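Local coordinates for pseudoalteromonas arctica PAMC 21717 (Pseudoalteromonas arctica, PDB 5YL7), which probably hydrolyses peptide bonds in proteins as a cold-active, calcium-binding serine protease of the subtilase family, at residues D145-A150 against S180-A185; G19-P24 against V242-G247; V167-L172 against H286-A291. All blocks are in the same frame, centred on the assembly; numbering follows the deposited sequence.

Contact 1. Residues D145-A150 against S180-A185; sequences DGIIWA and STTQNA
I147 and I148 share one side-chain conformation, with CG1 anti to the carbonyl carbon (chi1 -65° in I147), yet they meet A185 through different branches. In I147 the branch methyl CG2 does the touching: it lies 3.4 Å from A185 O and 3.9 Å from A185 CB. In I148 it is the chain arm, whose CG1 stands 3.8 Å from A185 CB and whose CD1 follows at 4.1 Å from the same methyl. The alanine CB, aimed at helix 140-150, therefore touches both neighbouring isoleucines. At the margin the contact thins out, I147 CD1 reaching T182 CG2 only at 4.5 Å, while the T182 hydroxyl is hydrogen-bonded to S179 OG.

The two helical segments run nearly parallel, 7° apart, at a closest approach of 9.0 Å, and the I148 and A185 CA atoms are 5.4 Å apart. Such closeness fits the small alanine, which also touches A144 one turn back on helix 140-150. These are successive helices of the parallel alpha/beta fold, flanking strand 167-170 in sequence, and I147 also packs on I168 and M170 of that strand. With no hydrogen bond crossing the interface, its cohesion probably rests on van der Waals and hydrophobic contact between I147, I148 and A185; the approach of I147 CG2 to A185 O adds a close packing contact rather than a polar bond.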
loop_
_atom_site.group_PDB
_atom_site.type_symbol
_atom_site.label_atom_id
_atom_site.label_comp_id
_atom_site.label_asym_id
_atom_site.label_seq_id
_atom_site.Cartn_x
_atom_site.Cartn_y
_atom_site.Cartn_z
ATOM N N ASP A 145 -5.500 -15.725 -3.521
ATOM C CA ASP A 145 -6.881 -15.769 -3.074
ATOM C C ASP A 145 -7.354 -14.423 -2.478
ATOM O O ASP A 145 -8.483 -13.999 -2.615
ATOM C CB ASP A 145 -7.093 -16.936 -2.144
ATOM C CG ASP A 145 -7.132 -18.261 -2.834
ATOM O OD1 ASP A 145 -7.353 -18.291 -4.083
ATOM O OD2 ASP A 145 -7.059 -19.282 -2.117
ATOM N N GLY A 146 -6.389 -13.751 -1.800
ATOM C CA GLY A 146 -6.681 -12.423 -1.336
ATOM C C GLY A 146 -7.049 -11.406 -2.423
ATOM O O GLY A 146 -7.961 -10.621 -2.280
ATOM N N ILE A 147 -6.252 -11.499 -3.511
ATOM C CA ILE A 147 -6.517 -10.617 -4.681
ATOM C C ILE A 147 -7.903 -10.912 -5.243
ATOM O O ILE A 147 -8.706 -9.996 -5.449
ATOM C CB ILE A 147 -5.476 -10.861 -5.774
ATOM C CG1 ILE A 147 -4.040 -10.429 -5.291
ATOM C CG2 ILE A 147 -5.860 -10.228 -7.069
ATOM C CD1 ILE A 147 -2.909 -10.908 -6.181
ATOM N N ILE A 148 -8.178 -12.193 -5.420
ATOM C CA ILE A 148 -9.518 -12.580 -5.969
ATOM C C ILE A 148 -10.651 -12.067 -5.078
ATOM O O ILE A 148 -11.564 -11.366 -5.543
ATOM C CB ILE A 148 -9.575 -14.113 -6.124
ATOM C CG1 ILE A 148 -8.592 -14.575 -7.189
ATOM C CG2 ILE A 148 -11.032 -14.550 -6.468
ATOM C CD1 ILE A 148 -8.296 -16.038 -7.097
ATOM N N TRP A 149 -10.542 -12.414 -3.785
ATOM C CA TRP A 149 -11.639 -12.040 -2.864
ATOM C C TRP A 149 -11.805 -10.528 -2.754
ATOM O O TRP A 149 -12.895 -9.990 -2.647
ATOM C CB TRP A 149 -11.377 -12.717 -1.494
ATOM C CG TRP A 149 -12.465 -12.487 -0.484
ATOM C CD1 TRP A 149 -13.647 -13.226 -0.355
ATOM C CD2 TRP A 149 -12.539 -11.461 0.505
ATOM N NE1 TRP A 149 -14.358 -12.701 0.677
ATOM C CE2 TRP A 149 -13.761 -11.607 1.205
ATOM C CE3 TRP A 149 -11.712 -10.402 0.859
ATOM C CZ2 TRP A 149 -14.111 -10.793 2.256
ATOM C CZ3 TRP A 149 -12.130 -9.578 1.881
ATOM C CH2 TRP A 149 -13.321 -9.773 2.554
ATOM N N ALA A 150 -10.665 -9.818 -2.673
ATOM C CA ALA A 150 -10.671 -8.383 -2.504
ATOM C C ALA A 150 -11.442 -7.717 -3.614
ATOM O O ALA A 150 -12.107 -6.692 -3.412
ATOM C CB ALA A 150 -9.291 -7.832 -2.537
ATOM N N SER A 180 1.863 -18.108 -12.539
ATOM C CA SER A 180 0.568 -18.217 -13.173
ATOM C C SER A 180 -0.555 -18.036 -12.115
ATOM O O SER A 180 -1.547 -17.441 -12.471
ATOM C CB SER A 180 0.298 -19.592 -13.801
ATOM O OG SER A 180 1.128 -19.607 -14.950
ATOM N N THR A 181 -0.410 -18.529 -10.901
ATOM C CA THR A 181 -1.446 -18.410 -9.872
ATOM C C THR A 181 -1.655 -16.882 -9.630
ATOM O O THR A 181 -2.777 -16.449 -9.508
ATOM C CB THR A 181 -0.943 -19.070 -8.594
ATOM O OG1 THR A 181 -0.771 -20.481 -8.875
ATOM C CG2 THR A 181 -1.907 -18.948 -7.418
ATOM N N THR A 182 -0.572 -16.123 -9.499
ATOM C CA THR A 182 -0.692 -14.706 -9.241
ATOM C C THR A 182 -1.300 -13.966 -10.450
ATOM O O THR A 182 -2.189 -13.149 -10.264
ATOM C CB THR A 182 0.642 -14.102 -8.865
ATOM O OG1 THR A 182 1.188 -14.898 -7.771
ATOM C CG2 THR A 182 0.523 -12.675 -8.461
ATOM N N GLN A 183 -0.813 -14.215 -11.653
ATOM C CA GLN A 183 -1.341 -13.535 -12.823
ATOM C C GLN A 183 -2.802 -13.868 -13.003
ATOM O O GLN A 183 -3.584 -12.984 -13.349
ATOM C CB GLN A 183 -0.539 -13.921 -14.062
ATOM C CG GLN A 183 -0.936 -13.135 -15.291
ATOM C CD GLN A 183 -0.584 -11.664 -15.151
ATOM O OE1 GLN A 183 0.652 -11.308 -15.109
ATOM N NE2 GLN A 183 -1.541 -10.774 -15.086
ATOM N N ASN A 184 -3.193 -15.091 -12.769
ATOM C CA ASN A 184 -4.625 -15.466 -12.863
ATOM C C ASN A 184 -5.498 -14.636 -11.944
ATOM O O ASN A 184 -6.576 -14.151 -12.273
ATOM C CB ASN A 184 -4.836 -16.973 -12.581
ATOM C CG ASN A 184 -4.397 -17.897 -13.673
ATOM O OD1 ASN A 184 -4.234 -17.509 -14.806
ATOM N ND2 ASN A 184 -4.176 -19.125 -13.282
ATOM N N ALA A 185 -4.992 -14.488 -10.705
ATOM C CA ALA A 185 -5.727 -13.679 -9.704
ATOM C C ALA A 185 -5.862 -12.198 -10.113
ATOM O O ALA A 185 -6.922 -11.586 -10.003
ATOM C CB ALA A 185 -5.079 -13.861 -8.356
#

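Contact 2. Residues G19-P24 against V242-G247; sequences GGLNLP and VAAPGG
G19 and L21 pass beside the end of strand 242-245 without pairing to it. The nearest CA atoms are those of G19 and P245, 6.1 Å apart, followed by L21 and A244 at 7.0 Å, and no hydrogen bond joins the two segments. G19-N22 is an irregular loop that leads into a weakly bonded helical turn at L23, whereas V242-P245 is extended, and the approach is limited to P245 and A244.

The backbone of G19 supplies the first half of the contact. Its carbonyl oxygen lies obliquely over one face of the P245 ring, nearer its CB-CG side, with G19 O 3.3 Å from P245 CB and 3.4 Å from P245 CG. This buried oxygen has no hydrogen-bonding partner in the model; the ring methylenes cover it without replacing a donor. L21 supplies the second half through one methyl. L21 CD1 is 3.9 Å from P245 CD and 4.2 Å from A244 CB, and the leucine and proline side chains cross at about a right angle. The first torsion of L21, chi1 -146°, about 34° from the anti position, is the rotation that carries CD1 to the proline and alanine. Only 140 Å² is buried in total, as expected of so few touching groups.

Around the contact, L21 also packs on H286 and V290, and A244 on V287, so both segments lean on helix 280-297. W12 and H13 of helix 12-15 touch P245, and the backbone of L21 is hydrogen-bonded to the backbones of H13 and A331. The amino-terminal loop thus packs against both helix 280-297 and strand 242-245, one of the two outermost strands of the parallel sheet.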
loop_
_atom_site.group_PDB
_atom_site.type_symbol
_atom_site.label_atom_id
_atom_site.label_comp_id
_atom_site.label_asym_id
_atom_site.label_seq_id
_atom_site.Cartn_x
_atom_site.Cartn_y
_atom_site.Cartn_z
ATOM N N GLY A 19 9.656 16.097 -3.143
ATOM C CA GLY A 19 9.321 14.668 -3.052
ATOM C C GLY A 19 7.867 14.386 -2.707
ATOM O O GLY A 19 7.532 13.185 -2.590
ATOM N N GLY A 20 6.997 15.363 -2.629
ATOM C CA GLY A 20 5.646 15.098 -2.230
ATOM C C GLY A 20 4.691 14.831 -3.346
ATOM O O GLY A 20 4.952 14.969 -4.528
ATOM N N LEU A 21 3.484 14.367 -2.934
ATOM C CA LEU A 21 2.444 13.884 -3.817
ATOM C C LEU A 21 1.498 14.943 -4.376
ATOM O O LEU A 21 0.567 14.630 -5.107
ATOM C CB LEU A 21 1.639 12.785 -3.122
ATOM C CG LEU A 21 1.096 11.664 -3.974
ATOM C CD1 LEU A 21 2.164 10.741 -4.514
ATOM C CD2 LEU A 21 0.025 10.919 -3.204
ATOM N N ASN A 22 1.666 16.213 -3.953
ATOM C CA ASN A 22 0.842 17.330 -4.410
ATOM C C ASN A 22 -0.620 17.104 -4.066
ATOM O O ASN A 22 -1.486 17.335 -4.903
ATOM C CB ASN A 22 1.053 17.595 -5.922
ATOM C CG ASN A 22 0.686 18.994 -6.329
ATOM O OD1 ASN A 22 0.747 19.930 -5.505
ATOM N ND2 ASN A 22 0.285 19.135 -7.580
ATOM N N LEU A 23 -0.850 16.713 -2.809
ATOM C CA LEU A 23 -2.207 16.389 -2.321
ATOM C C LEU A 23 -3.096 17.598 -1.982
ATOM O O LEU A 23 -4.294 17.511 -2.266
ATOM C CB LEU A 23 -2.118 15.443 -1.189
ATOM C CG LEU A 23 -1.937 13.990 -1.649
ATOM C CD1 LEU A 23 -1.371 13.134 -0.518
ATOM C CD2 LEU A 23 -3.261 13.410 -2.192
ATOM N N PRO A 24 -2.586 18.679 -1.354
ATOM C CA PRO A 24 -3.574 19.696 -0.925
ATOM C C PRO A 24 -4.463 20.195 -2.020
ATOM O O PRO A 24 -5.730 20.310 -1.769
ATOM C CB PRO A 24 -2.630 20.774 -0.349
ATOM C CG PRO A 24 -1.502 19.997 0.277
ATOM C CD PRO A 24 -1.257 18.901 -0.776
ATOM N N VAL A 242 5.260 4.273 -12.480
ATOM C CA VAL A 242 5.348 5.591 -11.815
ATOM C C VAL A 242 6.198 5.464 -10.570
ATOM O O VAL A 242 6.465 4.352 -10.107
ATOM C CB VAL A 242 3.954 6.135 -11.417
ATOM C CG1 VAL A 242 3.032 6.296 -12.633
ATOM C CG2 VAL A 242 3.298 5.237 -10.378
ATOM N N ALA A 243 6.593 6.615 -10.026
ATOM C CA ALA A 243 7.208 6.677 -8.740
ATOM C C ALA A 243 6.375 7.446 -7.761
ATOM O O ALA A 243 5.590 8.310 -8.146
ATOM C CB ALA A 243 8.583 7.302 -8.846
ATOM N N ALA A 244 6.641 7.227 -6.479
ATOM C CA ALA A 244 5.974 7.993 -5.403
ATOM C C ALA A 244 6.916 8.015 -4.212
ATOM O O ALA A 244 7.798 7.140 -4.124
ATOM C CB ALA A 244 4.605 7.404 -5.082
ATOM N N PRO A 245 6.703 8.904 -3.243
ATOM C CA PRO A 245 7.561 8.899 -2.075
ATOM C C PRO A 245 7.419 7.675 -1.248
ATOM O O PRO A 245 6.348 7.362 -0.718
ATOM C CB PRO A 245 7.093 10.186 -1.328
ATOM C CG PRO A 245 5.755 10.411 -1.803
ATOM C CD PRO A 245 5.747 10.026 -3.227
ATOM N N GLY A 246 8.537 6.963 -1.018
ATOM C CA GLY A 246 8.672 5.926 -0.048
ATOM C C GLY A 246 9.678 6.130 1.047
ATOM O O GLY A 246 9.820 5.321 1.928
ATOM N N GLY A 247 10.418 7.253 0.903
ATOM C CA GLY A 247 11.376 7.662 1.944
ATOM C C GLY A 247 12.736 7.052 1.796
ATOM O O GLY A 247 12.929 6.021 1.166
#

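Contact 3. Residues V167-L172 against H286-A291; sequences VINMSL and HVAGVA
N169 sets a polar side chain, within a buried contact, against the A288 methyl of an alanine-faced helix, its CB 3.9 Å from A288 CB. Beside it V167 meets A288 and A291. Strand 167-170 and this part of helix 280-297 run in opposite directions at 179°, the usual antiparallel orientation of such folds, with their axes a close 8.5 Å apart. The helix offers two alanines, one turn apart, to alternate residues of the strand, and the CA atoms of N169 and A288 are 6.0 Å apart.

V167 spreads its two methyls over both alanines. With CG1 anti to the backbone N (chi1 179°), V167 CG1 lies 3.8 Å from A288 CB, and V167 CG2 lies 3.9 Å from A291 CB. Replacing this valine by a glycine would probably open a gap against A288 and A291, leaving both alanine methyls without their main apolar partner from the strand. No hydrogen bond crosses the contact, which is apolar at V167 with the polar N169 beside it. As in subtilisins, the Ser-Leu-Gly-Gly chain leaving this strand probably borders the substrate cleft.

Strand 167-170 is an inner strand of the parallel sheet, hydrogen-bonded through its backbone to V36 and A38 on one edge and to V195 and V197 on the other. Its alternation divides the neighbours: I168 and M170 pack on I147 of helix 140-150, whereas V167 and N169 face helix 280-297. S281, the probable nucleophile of a Ser-His-Asp triad, sits in the first turn of that helix, and S171 OG is hydrogen-bonded to S281 O; V104 of helix 100-109 lies against N169.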
loop_
_atom_site.group_PDB
_atom_site.type_symbol
_atom_site.label_atom_id
_atom_site.label_comp_id
_atom_site.label_asym_id
_atom_site.label_seq_id
_atom_site.Cartn_x
_atom_site.Cartn_y
_atom_site.Cartn_z
ATOM N N VAL A 167 -9.718 -0.613 -5.672
ATOM C CA VAL A 167 -8.231 -0.519 -5.755
ATOM C C VAL A 167 -7.692 -1.635 -4.833
ATOM O O VAL A 167 -8.210 -1.782 -3.724
ATOM C CB VAL A 167 -7.739 0.831 -5.268
ATOM C CG1 VAL A 167 -6.219 0.922 -5.321
ATOM C CG2 VAL A 167 -8.403 1.965 -5.968
ATOM N N ILE A 168 -6.669 -2.338 -5.285
ATOM C CA ILE A 168 -5.868 -3.247 -4.423
ATOM C C ILE A 168 -4.527 -2.616 -4.274
ATOM O O ILE A 168 -3.879 -2.192 -5.261
ATOM C CB ILE A 168 -5.763 -4.622 -5.042
ATOM C CG1 ILE A 168 -7.100 -5.408 -4.816
ATOM C CG2 ILE A 168 -4.594 -5.409 -4.562
ATOM C CD1 ILE A 168 -7.224 -6.607 -5.701
ATOM N N ASN A 169 -4.018 -2.605 -3.047
ATOM C CA ASN A 169 -2.606 -2.288 -2.731
ATOM C C ASN A 169 -1.884 -3.507 -2.261
ATOM O O ASN A 169 -2.320 -4.174 -1.306
ATOM C CB ASN A 169 -2.548 -1.168 -1.664
ATOM C CG ASN A 169 -1.147 -0.704 -1.430
ATOM O OD1 ASN A 169 -0.670 0.213 -2.098
ATOM N ND2 ASN A 169 -0.408 -1.395 -0.510
ATOM N N MET A 170 -0.767 -3.838 -2.896
ATOM C CA MET A 170 0.124 -4.929 -2.472
ATOM C C MET A 170 1.480 -4.354 -2.263
ATOM O O MET A 170 2.376 -4.255 -3.145
ATOM C CB MET A 170 0.241 -6.074 -3.509
ATOM C CG MET A 170 -1.052 -6.928 -3.456
ATOM S SD MET A 170 -0.848 -8.512 -4.366
ATOM C CE MET A 170 -1.251 -7.662 -5.472
ATOM N N SER A 171 1.796 -4.077 -0.991
ATOM C CA SER A 171 3.125 -3.604 -0.518
ATOM C C SER A 171 3.895 -4.821 -0.084
ATOM O O SER A 171 4.176 -5.025 1.122
ATOM C CB SER A 171 2.917 -2.625 0.602
ATOM O OG SER A 171 2.481 -1.386 0.121
ATOM N N LEU A 172 4.201 -5.716 -0.992
ATOM C CA LEU A 172 4.788 -7.045 -0.718
ATOM C C LEU A 172 5.434 -7.575 -1.937
ATOM O O LEU A 172 5.170 -7.070 -3.067
ATOM C CB LEU A 172 3.694 -7.992 -0.141
ATOM C CG LEU A 172 2.530 -8.299 -1.104
ATOM C CD1 LEU A 172 2.883 -9.349 -2.188
ATOM C CD2 LEU A 172 1.287 -8.808 -0.400
ATOM N N HIS A 286 0.643 5.471 -1.450
ATOM C CA HIS A 286 0.406 6.813 -2.014
ATOM C C HIS A 286 -0.289 6.690 -3.322
ATOM O O HIS A 286 -1.263 7.444 -3.639
ATOM C CB HIS A 286 1.703 7.597 -2.135
ATOM C CG HIS A 286 2.300 8.120 -0.845
ATOM N ND1 HIS A 286 3.174 7.420 -0.062
ATOM C CD2 HIS A 286 2.131 9.335 -0.212
ATOM C CE1 HIS A 286 3.491 8.202 0.970
ATOM N NE2 HIS A 286 2.897 9.367 0.899
ATOM N N VAL A 287 0.193 5.809 -4.198
ATOM C CA VAL A 287 -0.394 5.621 -5.512
ATOM C C VAL A 287 -1.798 4.974 -5.423
ATOM O O VAL A 287 -2.694 5.418 -6.165
ATOM C CB VAL A 287 0.549 4.823 -6.406
ATOM C CG1 VAL A 287 -0.028 4.570 -7.793
ATOM C CG2 VAL A 287 1.873 5.493 -6.459
ATOM N N ALA A 288 -1.986 4.032 -4.536
ATOM C CA ALA A 288 -3.306 3.444 -4.335
ATOM C C ALA A 288 -4.262 4.497 -3.876
ATOM O O ALA A 288 -5.399 4.501 -4.312
ATOM C CB ALA A 288 -3.215 2.276 -3.360
ATOM N N GLY A 289 -3.788 5.394 -2.995
ATOM C CA GLY A 289 -4.700 6.471 -2.582
ATOM C C GLY A 289 -5.052 7.367 -3.732
ATOM O O GLY A 289 -6.219 7.777 -3.860
ATOM N N VAL A 290 -4.107 7.748 -4.605
ATOM C CA VAL A 290 -4.469 8.536 -5.789
ATOM C C VAL A 290 -5.377 7.784 -6.691
ATOM O O VAL A 290 -6.303 8.415 -7.277
ATOM C CB VAL A 290 -3.217 9.141 -6.470
ATOM C CG1 VAL A 290 -3.615 9.958 -7.690
ATOM C CG2 VAL A 290 -2.451 10.020 -5.496
ATOM N N ALA A 291 -5.197 6.477 -6.863
ATOM C CA ALA A 291 -6.171 5.710 -7.630
ATOM C C ALA A 291 -7.579 5.845 -7.055
ATOM O O ALA A 291 -8.554 5.955 -7.846
ATOM C CB ALA A 291 -5.736 4.237 -7.664
#

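In the fold
Contact 3 is the innermost, centred about 5 Å from the centre of the chain, and contact 2 is also buried at about 13 Å; contact 1, at about 17 Å, is only partly buried. Contacts 1 and 2 lie on opposite sides of that centre, and contact 3 touches both. It meets contact 1 across strand 167-170, where I147 CD1 is 3.6 Å from M170 SD, and contact 2 along helix 280-297, where A244 CB is 3.6 Å from V287 CG2. None of the three has a hydrogen bond between its segments: contact 1 joins helices by isoleucine and alanine, contact 3 adds a polar asparagine near the probable active site, and contact 2 sets an unpartnered loop carbonyl on an edge-strand proline.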